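Local atomic coordinates of endoglucanase family 5 (Clostridium acetobutylicum ATCC 824, PDB entry 6PZ7), a protein that probably hydrolyses internal beta-1,4 links of cellulose and related glucans, as a broad-specificity endoglucanase of subfamily GH5_4. Residues 20-25 with 38-43; 304-307 with 311-314; 115-120 with 168-173; 123-128 with 139-144. All coordinates share one frame; numbering follows the deposited sequence. Where two conformers were deposited one is given.

Contact 1: 20-25 with 38-43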
loop_
_atom_site.group_PDB
_atom_site.type_symbol
_atom_site.label_atom_id
_atom_site.label_comp_id
_atom_site.label_asym_id
_atom_site.label_seq_id
_atom_site.Cartn_x
_atom_site.Cartn_y
_atom_site.Cartn_z
ATOM N N TRP A 20 3.811 3.458 -7.893
ATOM C CA TRP A 20 2.482 3.545 -8.484
ATOM C C TRP A 20 1.705 2.297 -8.093
ATOM O O TRP A 20 2.230 1.187 -8.192
ATOM C CB TRP A 20 2.619 3.719 -9.998
ATOM C CG TRP A 20 1.354 3.847 -10.793
ATOM C CD1 TRP A 20 0.745 5.022 -11.153
ATOM C CD2 TRP A 20 0.619 2.788 -11.425
ATOM N NE1 TRP A 20 -0.329 4.747 -11.976
ATOM C CE2 TRP A 20 -0.444 3.388 -12.138
ATOM C CE3 TRP A 20 0.741 1.405 -11.448
ATOM C CZ2 TRP A 20 -1.366 2.659 -12.879
ATOM C CZ3 TRP A 20 -0.159 0.672 -12.184
ATOM C CH2 TRP A 20 -1.210 1.296 -12.891
ATOM N N ASN A 21 0.464 2.476 -7.647
ATOM C CA ASN A 21 -0.438 1.380 -7.318
ATOM C C ASN A 21 -1.253 0.933 -8.527
ATOM O O ASN A 21 -1.934 1.763 -9.171
ATOM C CB ASN A 21 -1.474 1.787 -6.264
ATOM C CG ASN A 21 -0.986 1.742 -4.830
ATOM O OD1 ASN A 21 -1.026 0.686 -4.213
ATOM N ND2 ASN A 21 -0.577 2.887 -4.313
ATOM N N LEU A 22 -1.301 -0.381 -8.733
ATOM C CA LEU A 22 -2.229 -1.020 -9.680
ATOM C C LEU A 22 -3.588 -1.186 -8.996
ATOM O O LEU A 22 -4.011 -2.270 -8.621
ATOM C CB LEU A 22 -1.655 -2.343 -10.140
ATOM C CG LEU A 22 -2.416 -3.078 -11.234
ATOM C CD1 LEU A 22 -2.287 -2.340 -12.581
ATOM C CD2 LEU A 22 -1.891 -4.507 -11.329
ATOM N N GLY A 23 -4.260 -0.058 -8.750
ATOM C CA GLY A 23 -5.462 -0.067 -7.919
ATOM C C GLY A 23 -6.727 -0.493 -8.634
ATOM O O GLY A 23 -6.843 -0.393 -9.867
ATOM N N ASN A 24 -7.687 -0.969 -7.856
ATOM C CA ASN A 24 -8.970 -1.431 -8.392
ATOM C C ASN A 24 -8.796 -2.483 -9.474
ATOM O O ASN A 24 -9.533 -2.519 -10.459
ATOM C CB ASN A 24 -9.856 -0.267 -8.862
ATOM C CG ASN A 24 -10.536 0.466 -7.724
ATOM O OD1 ASN A 24 -10.149 0.379 -6.565
ATOM N ND2 ASN A 24 -11.563 1.255 -8.091
ATOM N N THR A 25 -7.847 -3.394 -9.238
ATOM C CA THR A 25 -7.442 -4.406 -10.201
ATOM C C THR A 25 -7.486 -5.774 -9.522
ATOM O O THR A 25 -8.565 -6.346 -9.383
ATOM C CB THR A 25 -6.112 -4.017 -10.840
ATOM O OG1 THR A 25 -6.238 -2.662 -11.347
ATOM C CG2 THR A 25 -5.713 -4.875 -11.992
ATOM N N PRO A 38 -9.300 -2.720 -17.397
ATOM C CA PRO A 38 -8.973 -3.790 -18.346
ATOM C C PRO A 38 -8.020 -4.775 -17.675
ATOM O O PRO A 38 -7.343 -4.467 -16.679
ATOM C CB PRO A 38 -8.255 -3.022 -19.466
ATOM C CG PRO A 38 -7.617 -1.840 -18.773
ATOM C CD PRO A 38 -8.625 -1.447 -17.737
ATOM N N LYS A 39 -7.937 -5.982 -18.211
ATOM C CA LYS A 39 -6.928 -6.927 -17.736
ATOM C C LYS A 39 -5.538 -6.306 -17.891
ATOM O O LYS A 39 -5.199 -5.748 -18.939
ATOM C CB LYS A 39 -7.051 -8.231 -18.520
ATOM C CG LYS A 39 -6.120 -9.322 -18.025
ATOM C CD LYS A 39 -6.397 -10.631 -18.732
ATOM C CE LYS A 39 -5.405 -11.700 -18.280
ATOM N NZ LYS A 39 -5.689 -13.046 -18.896
ATOM N N THR A 40 -4.728 -6.396 -16.851
ATOM C CA THR A 40 -3.415 -5.755 -16.873
ATOM C C THR A 40 -2.505 -6.428 -17.889
ATOM O O THR A 40 -2.510 -7.650 -18.029
ATOM C CB THR A 40 -2.782 -5.842 -15.494
ATOM O OG1 THR A 40 -3.695 -5.359 -14.507
ATOM C CG2 THR A 40 -1.502 -5.033 -15.385
ATOM N N THR A 41 -1.726 -5.618 -18.599
ATOM C CA THR A 41 -0.750 -6.098 -19.563
ATOM C C THR A 41 0.655 -5.620 -19.195
ATOM O O THR A 41 0.850 -4.623 -18.481
ATOM C CB THR A 41 -1.057 -5.602 -20.977
ATOM O OG1 THR A 41 -0.922 -4.182 -20.968
ATOM C CG2 THR A 41 -2.445 -5.986 -21.430
ATOM N N LYS A 42 1.634 -6.335 -19.733
ATOM C CA LYS A 42 3.024 -5.925 -19.601
ATOM C C LYS A 42 3.225 -4.507 -20.120
ATOM O O LYS A 42 3.977 -3.714 -19.537
ATOM C CB LYS A 42 3.903 -6.915 -20.368
ATOM C CG LYS A 42 5.377 -6.590 -20.453
ATOM C CD LYS A 42 5.985 -6.489 -19.072
ATOM C CE LYS A 42 7.459 -6.966 -19.088
ATOM N NZ LYS A 42 8.352 -6.102 -19.934
ATOM N N ALA A 43 2.548 -4.163 -21.214
ATOM C CA ALA A 43 2.723 -2.837 -21.803
ATOM C C ALA A 43 2.289 -1.726 -20.846
ATOM O O ALA A 43 2.878 -0.642 -20.826
ATOM C CB ALA A 43 1.952 -2.731 -23.106
#
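In the first beta-alpha-beta unit of the TIM barrel, L22 and T25 meet T40, two residues before helix 42-51. The contact is small, about 107 Å² in all, and buried. It has no hydrogen bond between the two segments. L22 and T40 reach toward each other tip to tip. The CG of L22 stands anti to the backbone N (chi1 -174°), which sends both its methyls to the threonine. L22 CD2 lies 3.8 Å from T40 OG1, and CD1 is 4.0 Å from the methyl CG2 of T40. The T25 side chain crosses that of T40 at about a right angle. Its methyl CG2 comes to 3.3 Å from T40 OG1. The T40 hydroxyl therefore has carbon neighbours from both residues. Its polar need is met elsewhere, by a hydrogen bond with the carboxylate of E32. T25 OG1 donates to G23 O at 2.8 Å, from above the carbonyl plane, and is also bonded to R319. The bond spans two residues of the loop and helps fix the rotation of T25, with its methyl facing T40. L22 is the centre of an inverse gamma turn, closed by a weak bond from G23 N to N21 O at 3.0 Å. The chain thus bends as it leaves the barrel wall. T41, next to T40, is the N-cap of helix 42-51. Around the contact, L22 also packs on V85 of helix 76-91, T40 O is bonded to R81 of that helix, and the backbone of L22 pairs with R57 of strand 55-58.

Contact 2: 304-307 with 311-314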
loop_
_atom_site.group_PDB
_atom_site.type_symbol
_atom_site.label_atom_id
_atom_site.label_comp_id
_atom_site.label_asym_id
_atom_site.label_seq_id
_atom_site.Cartn_x
_atom_site.Cartn_y
_atom_site.Cartn_z
ATOM N N ASN A 304 -6.505 4.180 -9.454
ATOM C CA ASN A 304 -7.606 3.218 -9.592
ATOM C C ASN A 304 -8.174 3.147 -10.996
ATOM O O ASN A 304 -9.201 2.502 -11.211
ATOM C CB ASN A 304 -8.681 3.457 -8.536
ATOM C CG ASN A 304 -9.336 4.820 -8.648
ATOM O OD1 ASN A 304 -9.008 5.633 -9.522
ATOM N ND2 ASN A 304 -10.238 5.076 -7.729
ATOM N N GLY A 305 -7.551 3.810 -11.960
ATOM C CA GLY A 305 -8.025 3.737 -13.333
ATOM C C GLY A 305 -9.181 4.659 -13.644
ATOM O O GLY A 305 -9.772 4.545 -14.739
ATOM N N LYS A 306 -9.564 5.540 -12.738
ATOM C CA LYS A 306 -10.714 6.440 -12.898
ATOM C C LYS A 306 -10.162 7.860 -13.004
ATOM O O LYS A 306 -9.645 8.416 -12.023
ATOM C CB LYS A 306 -11.644 6.302 -11.693
ATOM C CG LYS A 306 -12.330 4.924 -11.605
ATOM C CD LYS A 306 -12.997 4.731 -10.232
ATOM C CE LYS A 306 -14.206 5.583 -10.050
ATOM N NZ LYS A 306 -14.890 5.145 -8.794
ATOM N N SER A 307 -10.305 8.486 -14.176
ATOM C CA SER A 307 -9.740 9.816 -14.409
ATOM C C SER A 307 -10.766 10.862 -14.805
ATOM O O SER A 307 -10.375 11.952 -15.230
ATOM C CB SER A 307 -8.610 9.727 -15.430
ATOM O OG SER A 307 -9.094 9.226 -16.666
ATOM N N ASP A 311 -15.588 12.569 -7.368
ATOM C CA ASP A 311 -15.384 11.570 -6.334
ATOM C C ASP A 311 -14.648 10.344 -6.851
ATOM O O ASP A 311 -15.048 9.729 -7.844
ATOM C CB ASP A 311 -16.748 11.161 -5.775
ATOM C CG ASP A 311 -16.647 10.212 -4.603
ATOM O OD1 ASP A 311 -15.866 10.473 -3.686
ATOM O OD2 ASP A 311 -17.363 9.187 -4.605
ATOM N N ASP A 312 -13.587 9.989 -6.148
ATOM C CA ASP A 312 -12.873 8.722 -6.313
ATOM C C ASP A 312 -12.107 8.615 -7.623
ATOM O O ASP A 312 -11.713 7.500 -8.009
ATOM C CB ASP A 312 -13.824 7.514 -6.127
ATOM C CG ASP A 312 -13.101 6.229 -5.813
ATOM O OD1 ASP A 312 -12.176 6.271 -5.003
ATOM O OD2 ASP A 312 -13.467 5.201 -6.391
ATOM N N ASN A 313 -11.854 9.707 -8.333
ATOM C CA ASN A 313 -11.134 9.624 -9.612
ATOM C C ASN A 313 -9.662 9.952 -9.376
ATOM O O ASN A 313 -9.215 11.082 -9.543
ATOM C CB ASN A 313 -11.743 10.578 -10.635
ATOM C CG ASN A 313 -13.044 10.058 -11.223
ATOM O OD1 ASN A 313 -13.029 9.255 -12.152
ATOM N ND2 ASN A 313 -14.174 10.572 -10.729
ATOM N N TYR A 314 -8.893 8.927 -8.972
ATOM C CA TYR A 314 -7.472 9.023 -8.670
ATOM C C TYR A 314 -6.568 8.611 -9.830
ATOM O O TYR A 314 -5.323 8.741 -9.718
ATOM C CB TYR A 314 -7.132 8.119 -7.449
ATOM C CG TYR A 314 -7.701 8.590 -6.141
ATOM C CD1 TYR A 314 -7.054 9.562 -5.415
ATOM C CD2 TYR A 314 -8.851 8.024 -5.610
ATOM C CE1 TYR A 314 -7.551 9.997 -4.206
ATOM C CE2 TYR A 314 -9.342 8.428 -4.372
ATOM C CZ TYR A 314 -8.684 9.429 -3.704
ATOM O OH TYR A 314 -9.133 9.900 -2.464
HETATM O O HOH W 1 -16.779 7.765 -8.610
#
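The salt bridge between K306 NZ and D312 OD2, 2.8 Å long, is the strongest link across this turn. It belongs to the loop that follows strand 298-303, the eighth strand of the TIM barrel. The lysine meets OD2 on its anti side, 18° out of the carboxylate plane. The K306 chain bends at chi3 (71°) to bring NZ there. A water extends the link, accepting from K306 NZ and donating to D311 O. The side chain of N304 holds the backbone of the same aspartate. N304 ND2 donates to D312 O at 2.9 Å in a nearly straight bond (168°), with the acceptor close to the amide plane. The other end of this amide serves the turn itself. N304 OD1 accepts from K306 N at 3.3 Å, which makes an Asx turn, and takes a weak bond from Y314 N. Both ends of the amide are thus used, and its rotation is fixed. The amide stands almost perpendicular to the D312 carboxylate. Packing completes the contact. N313 OD1 lies 3.3 Å from K306 CB, while N313 ND2 is bonded to G310 O. The Y314 ring sits beside the N304 amide and meets W302 edge-to-face. N304 ND2 approaches this ring at its edge, 3.9 Å from Y314 CD2.

Contact 3: 115-120 with 168-173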
loop_
_atom_site.group_PDB
_atom_site.type_symbol
_atom_site.label_atom_id
_atom_site.label_comp_id
_atom_site.label_asym_id
_atom_site.label_seq_id
_atom_site.Cartn_x
_atom_site.Cartn_y
_atom_site.Cartn_z
ATOM N N ALA A 115 -8.671 -15.350 17.356
ATOM C CA ALA A 115 -8.144 -16.706 17.146
ATOM C C ALA A 115 -8.482 -17.207 15.757
ATOM O O ALA A 115 -7.625 -17.803 15.081
ATOM C CB ALA A 115 -8.692 -17.656 18.212
ATOM N N ALA A 116 -9.706 -17.008 15.297
ATOM C CA ALA A 116 -10.089 -17.528 13.998
ATOM C C ALA A 116 -9.399 -16.775 12.872
ATOM O O ALA A 116 -8.954 -17.367 11.871
ATOM C CB ALA A 116 -11.605 -17.456 13.807
ATOM N N SER A 117 -9.273 -15.458 13.002
ATOM C CA SER A 117 -8.563 -14.659 12.011
ATOM C C SER A 117 -7.079 -15.001 11.976
ATOM O O SER A 117 -6.486 -15.103 10.890
ATOM C CB SER A 117 -8.722 -13.155 12.270
ATOM O OG SER A 117 -10.027 -12.683 11.959
ATOM N N THR A 118 -6.463 -15.216 13.136
ATOM C CA THR A 118 -5.060 -15.606 13.200
ATOM C C THR A 118 -4.830 -16.930 12.493
ATOM O O THR A 118 -3.857 -17.106 11.724
ATOM C CB THR A 118 -4.621 -15.699 14.655
ATOM O OG1 THR A 118 -4.667 -14.383 15.224
ATOM C CG2 THR A 118 -3.209 -16.288 14.818
ATOM N N ASP A 119 -5.716 -17.876 12.723
ATOM C CA ASP A 119 -5.574 -19.173 12.085
ATOM C C ASP A 119 -5.670 -19.026 10.574
ATOM O O ASP A 119 -4.864 -19.590 9.828
ATOM C CB ASP A 119 -6.644 -20.124 12.619
ATOM C CG ASP A 119 -6.576 -21.453 11.950
ATOM O OD1 ASP A 119 -5.610 -22.189 12.227
ATOM O OD2 ASP A 119 -7.447 -21.734 11.130
ATOM N N GLU A 120 -6.675 -18.317 10.080
ATOM C CA GLU A 120 -6.830 -18.182 8.635
ATOM C C GLU A 120 -5.651 -17.411 8.036
ATOM O O GLU A 120 -5.163 -17.751 6.954
ATOM C CB GLU A 120 -8.180 -17.538 8.288
ATOM C CG GLU A 120 -8.387 -17.581 6.801
ATOM C CD GLU A 120 -9.789 -17.201 6.320
ATOM O OE1 GLU A 120 -10.700 -17.013 7.149
ATOM O OE2 GLU A 120 -9.926 -17.096 5.056
ATOM N N ASN A 168 -1.374 -5.829 16.059
ATOM C CA ASN A 168 0.009 -6.216 16.294
ATOM C C ASN A 168 0.159 -7.733 16.252
ATOM O O ASN A 168 1.148 -8.255 15.725
ATOM C CB ASN A 168 0.505 -5.679 17.638
ATOM C CG ASN A 168 0.728 -4.173 17.623
ATOM O OD1 ASN A 168 1.085 -3.590 16.584
ATOM N ND2 ASN A 168 0.561 -3.539 18.749
ATOM N N LYS A 169 -0.818 -8.462 16.813
ATOM C CA LYS A 169 -0.788 -9.918 16.771
ATOM C C LYS A 169 -0.925 -10.433 15.345
ATOM O O LYS A 169 -0.229 -11.374 14.953
ATOM C CB LYS A 169 -1.899 -10.484 17.672
ATOM C CG LYS A 169 -1.899 -9.973 19.128
ATOM C CD LYS A 169 -3.044 -10.591 19.919
ATOM C CE LYS A 169 -3.208 -9.978 21.293
ATOM N NZ LYS A 169 -4.322 -10.624 22.064
ATOM N N PHE A 170 -1.808 -9.832 14.562
ATOM C CA PHE A 170 -1.954 -10.253 13.178
ATOM C C PHE A 170 -0.674 -10.012 12.372
ATOM O O PHE A 170 -0.274 -10.871 11.575
ATOM C CB PHE A 170 -3.092 -9.496 12.499
ATOM C CG PHE A 170 -4.501 -9.856 12.955
ATOM C CD1 PHE A 170 -4.794 -10.996 13.686
ATOM C CD2 PHE A 170 -5.534 -9.034 12.580
ATOM C CE1 PHE A 170 -6.106 -11.284 14.051
ATOM C CE2 PHE A 170 -6.849 -9.328 12.933
ATOM C CZ PHE A 170 -7.130 -10.458 13.668
ATOM N N ASN A 171 -0.037 -8.846 12.542
ATOM C CA ASN A 171 1.201 -8.583 11.825
ATOM C C ASN A 171 2.279 -9.578 12.236
ATOM O O ASN A 171 3.062 -10.036 11.394
ATOM C CB ASN A 171 1.665 -7.143 12.076
ATOM C CG ASN A 171 0.910 -6.114 11.244
ATOM O OD1 ASN A 171 0.464 -6.416 10.123
ATOM N ND2 ASN A 171 0.824 -4.884 11.740
ATOM N N LEU A 172 2.362 -9.885 13.531
ATOM C CA LEU A 172 3.335 -10.861 14.012
ATOM C C LEU A 172 3.088 -12.234 13.405
ATOM O O LEU A 172 4.028 -12.888 12.948
ATOM C CB LEU A 172 3.273 -10.958 15.537
ATOM C CG LEU A 172 4.178 -12.006 16.168
ATOM C CD1 LEU A 172 5.588 -11.770 15.824
ATOM C CD2 LEU A 172 3.969 -12.035 17.689
ATOM N N THR A 173 1.825 -12.671 13.393
ATOM C CA THR A 173 1.467 -13.946 12.798
ATOM C C THR A 173 1.905 -13.979 11.343
ATOM O O THR A 173 2.488 -14.966 10.870
ATOM C CB THR A 173 -0.052 -14.144 12.875
ATOM O OG1 THR A 173 -0.480 -14.239 14.242
ATOM C CG2 THR A 173 -0.471 -15.409 12.146
#
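The F170 ring lies against S117 and T118. With chi1 at -71° its CG sits beside the backbone N, and the ring reaches across to the other helix. Ring atom CZ comes to 3.4 Å from S117 CB, an oblique approach. T118 OG1 meets the ring at its edge, in plane, 3.6 Å from F170 CE1. That hydroxyl is bonded to E114 O, one turn back in its own helix. The T118 rotamer (chi1 -66°) sets OG1 beside the backbone N and the methyl anti to it, and CG2 is 3.5 Å from T173 OG1. S117 OG is held by the W106 carbonyl and the I108 amide. The segments belong to helices 111-132 and 161-180, adjacent members of the outer helical layer of the TIM barrel. The two short segments run nearly parallel, their axes 9.9 Å apart at closest approach and crossing at -22°. Further along, T173 CG2 also lies 3.8 Å from T118 O. T173 OG1 donates to K169 O at 3.0 Å. T173 N binds this same oxygen from the opposite face of its plane. K169 aims its CB at segment 115-120, but its extended chain passes the segment, and NZ makes a salt bridge with E114 of that same helix.

Contact 4: 123-128 with 139-144. Unlike the reference sequence in segment 139-144: Q142 (reference Glu).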
loop_
_atom_site.group_PDB
_atom_site.type_symbol
_atom_site.label_atom_id
_atom_site.label_comp_id
_atom_site.label_asym_id
_atom_site.label_seq_id
_atom_site.Cartn_x
_atom_site.Cartn_y
_atom_site.Cartn_z
ATOM N N LYS A 123 -2.802 -19.768 7.457
ATOM C CA LYS A 123 -2.975 -20.638 6.297
ATOM C C LYS A 123 -2.828 -19.871 4.990
ATOM O O LYS A 123 -2.217 -20.347 4.026
ATOM C CB LYS A 123 -4.356 -21.312 6.335
ATOM C CG LYS A 123 -4.404 -22.655 7.035
ATOM C CD LYS A 123 -4.204 -22.558 8.566
ATOM C CE LYS A 123 -4.425 -23.936 9.254
ATOM N NZ LYS A 123 -4.207 -23.822 10.700
ATOM N N VAL A 124 -3.414 -18.681 4.928
ATOM C CA VAL A 124 -3.415 -17.887 3.693
ATOM C C VAL A 124 -2.023 -17.323 3.394
ATOM O O VAL A 124 -1.504 -17.519 2.296
ATOM C CB VAL A 124 -4.503 -16.795 3.746
ATOM C CG1 VAL A 124 -4.368 -15.823 2.605
ATOM C CG2 VAL A 124 -5.880 -17.430 3.752
ATOM N N TRP A 125 -1.389 -16.644 4.357
ATOM C CA TRP A 125 -0.022 -16.175 4.125
ATOM C C TRP A 125 0.945 -17.330 3.901
ATOM O O TRP A 125 1.926 -17.185 3.161
ATOM C CB TRP A 125 0.495 -15.228 5.218
ATOM C CG TRP A 125 0.353 -13.781 4.858
ATOM C CD1 TRP A 125 -0.465 -12.852 5.402
ATOM C CD2 TRP A 125 1.013 -13.133 3.769
ATOM N NE1 TRP A 125 -0.340 -11.655 4.769
ATOM C CE2 TRP A 125 0.549 -11.809 3.733
ATOM C CE3 TRP A 125 1.953 -13.546 2.802
ATOM C CZ2 TRP A 125 0.981 -10.904 2.760
ATOM C CZ3 TRP A 125 2.395 -12.635 1.876
ATOM C CH2 TRP A 125 1.902 -11.330 1.850
ATOM N N GLY A 126 0.718 -18.513 4.485
ATOM C CA GLY A 126 1.614 -19.629 4.207
ATOM C C GLY A 126 1.613 -19.990 2.737
ATOM O O GLY A 126 2.655 -20.237 2.127
ATOM N N GLN A 127 0.428 -19.996 2.117
ATOM C CA GLN A 127 0.335 -20.301 0.696
ATOM C C GLN A 127 0.913 -19.184 -0.182
ATOM O O GLN A 127 1.595 -19.448 -1.166
ATOM C CB GLN A 127 -1.123 -20.577 0.322
ATOM C CG GLN A 127 -1.667 -21.875 0.875
ATOM C CD GLN A 127 -3.158 -21.942 0.711
ATOM O OE1 GLN A 127 -3.639 -22.360 -0.348
ATOM N NE2 GLN A 127 -3.877 -21.461 1.695
ATOM N N ILE A 128 0.603 -17.923 0.120
ATOM C CA ILE A 128 1.149 -16.817 -0.671
ATOM C C ILE A 128 2.670 -16.823 -0.578
ATOM O O ILE A 128 3.388 -16.780 -1.579
ATOM C CB ILE A 128 0.587 -15.461 -0.205
ATOM C CG1 ILE A 128 -0.936 -15.365 -0.281
ATOM C CG2 ILE A 128 1.231 -14.286 -1.023
ATOM C CD1 ILE A 128 -1.502 -14.180 0.510
ATOM N N LEU A 139 10.976 -8.145 -4.465
ATOM C CA LEU A 139 9.600 -8.460 -4.080
ATOM C C LEU A 139 9.469 -8.275 -2.572
ATOM O O LEU A 139 10.169 -8.926 -1.786
ATOM C CB LEU A 139 9.212 -9.887 -4.472
ATOM C CG LEU A 139 7.791 -10.279 -4.097
ATOM C CD1 LEU A 139 6.732 -9.379 -4.717
ATOM C CD2 LEU A 139 7.517 -11.759 -4.452
ATOM N N ILE A 140 8.603 -7.350 -2.184
ATOM C CA ILE A 140 8.293 -7.004 -0.797
ATOM C C ILE A 140 6.888 -7.506 -0.502
ATOM O O ILE A 140 5.979 -7.355 -1.343
ATOM C CB ILE A 140 8.358 -5.466 -0.650
ATOM C CG1 ILE A 140 9.808 -4.982 -0.891
ATOM C CG2 ILE A 140 7.845 -5.011 0.709
ATOM C CD1 ILE A 140 9.948 -3.487 -1.028
ATOM N N PHE A 141 6.695 -8.120 0.669
ATOM C CA PHE A 141 5.368 -8.502 1.121
ATOM C C PHE A 141 4.835 -7.426 2.055
ATOM O O PHE A 141 5.571 -6.935 2.905
ATOM C CB PHE A 141 5.368 -9.852 1.867
ATOM C CG PHE A 141 5.707 -11.063 1.036
ATOM C CD1 PHE A 141 5.626 -11.087 -0.330
ATOM C CD2 PHE A 141 6.115 -12.207 1.675
ATOM C CE1 PHE A 141 5.964 -12.239 -1.044
ATOM C CE2 PHE A 141 6.479 -13.343 0.977
ATOM C CZ PHE A 141 6.362 -13.384 -0.375
ATOM N N GLN A 142 3.551 -7.095 1.944
ATOM C CA GLN A 142 2.877 -6.183 2.863
ATOM C C GLN A 142 1.771 -7.019 3.519
ATOM O O GLN A 142 0.889 -7.552 2.841
ATOM C CB GLN A 142 2.334 -4.999 2.094
ATOM C CG GLN A 142 1.426 -4.091 2.879
ATOM C CD GLN A 142 0.719 -3.079 1.982
ATOM O OE1 GLN A 142 -0.540 -3.005 1.984
ATOM N NE2 GLN A 142 1.439 -2.335 1.262
ATOM N N THR A 143 1.837 -7.173 4.831
ATOM C CA THR A 143 1.012 -8.177 5.508
ATOM C C THR A 143 -0.476 -7.930 5.363
ATOM O O THR A 143 -1.246 -8.867 5.111
ATOM C CB THR A 143 1.407 -8.229 6.989
ATOM O OG1 THR A 143 1.269 -6.922 7.523
ATOM C CG2 THR A 143 2.819 -8.762 7.190
ATOM N N LEU A 144 -0.883 -6.671 5.545
ATOM C CA LEU A 144 -2.257 -6.223 5.638
ATOM C C LEU A 144 -2.323 -4.850 4.999
ATOM O O LEU A 144 -1.337 -4.104 4.994
ATOM C CB LEU A 144 -2.691 -6.113 7.099
ATOM C CG LEU A 144 -2.554 -7.366 7.978
ATOM C CD1 LEU A 144 -2.762 -7.015 9.425
ATOM C CD2 LEU A 144 -3.562 -8.401 7.519
#
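The W125 and F141 side chains run alongside each other in opposing senses, joining helix 111-132 to strand 139-142. Their planes stand 41° apart, and the centroid of the W125 six-membered ring is 5.2 Å from that of F141. W125 CZ3 sits over one face of the F141 ring, toward its rim, 3.7 Å from F141 CD2. W125 CH2 rests near F141 CB. The indole is turned to an unusual chi1 of -97°, and its NE1 edge then faces the strand end. NE1 donates to T143 O at 3.0 Å, and the bond is fairly straight (160°). It lies in the carbonyl plane on a lone pair, with the oxygen also close to the indole plane. This bond and the ring packing hold the indole at both ends. The carbonyl of T143 has a second partner in T100 OG1. W125 CZ2 lies 3.4 Å from Q142 O, again at the ring edge. One face of the indole is met by I128 CD1 from its own helix. Q142, a Glu in the reference sequence, points into the barrel, where OE1 is bonded to R57 and N99. The contact closes the strand 95-99, helix 111-132, strand 139-142 unit. On the side of helix 161-180, W125 touches A174 and F141 touches I178. I128 packs on L98 of strand 95-99.

The four contacts lie in one TIM barrel. Contact 1 starts from the first strand, and contact 2 lies in the loop after the eighth; these strands are neighbours where the barrel closes. Their centres are 13 Å apart, and N24 CG touches N304 CB at 3.6 Å. Contacts 3 and 4 share helix 111-132, with centres 12 Å apart. N171 OD1 and T143 OG1, 2.8 Å apart, probably form a hydrogen bond between them. Contacts 2 and 3 are on opposite sides of the chain's centre, about 33 Å between centres. In GH5 enzymes the active site lies at the C-terminal ends of the strands; contacts 1 and 4 include such ends, contact 2 lies just beyond one, and contact 3 is in the outer helices.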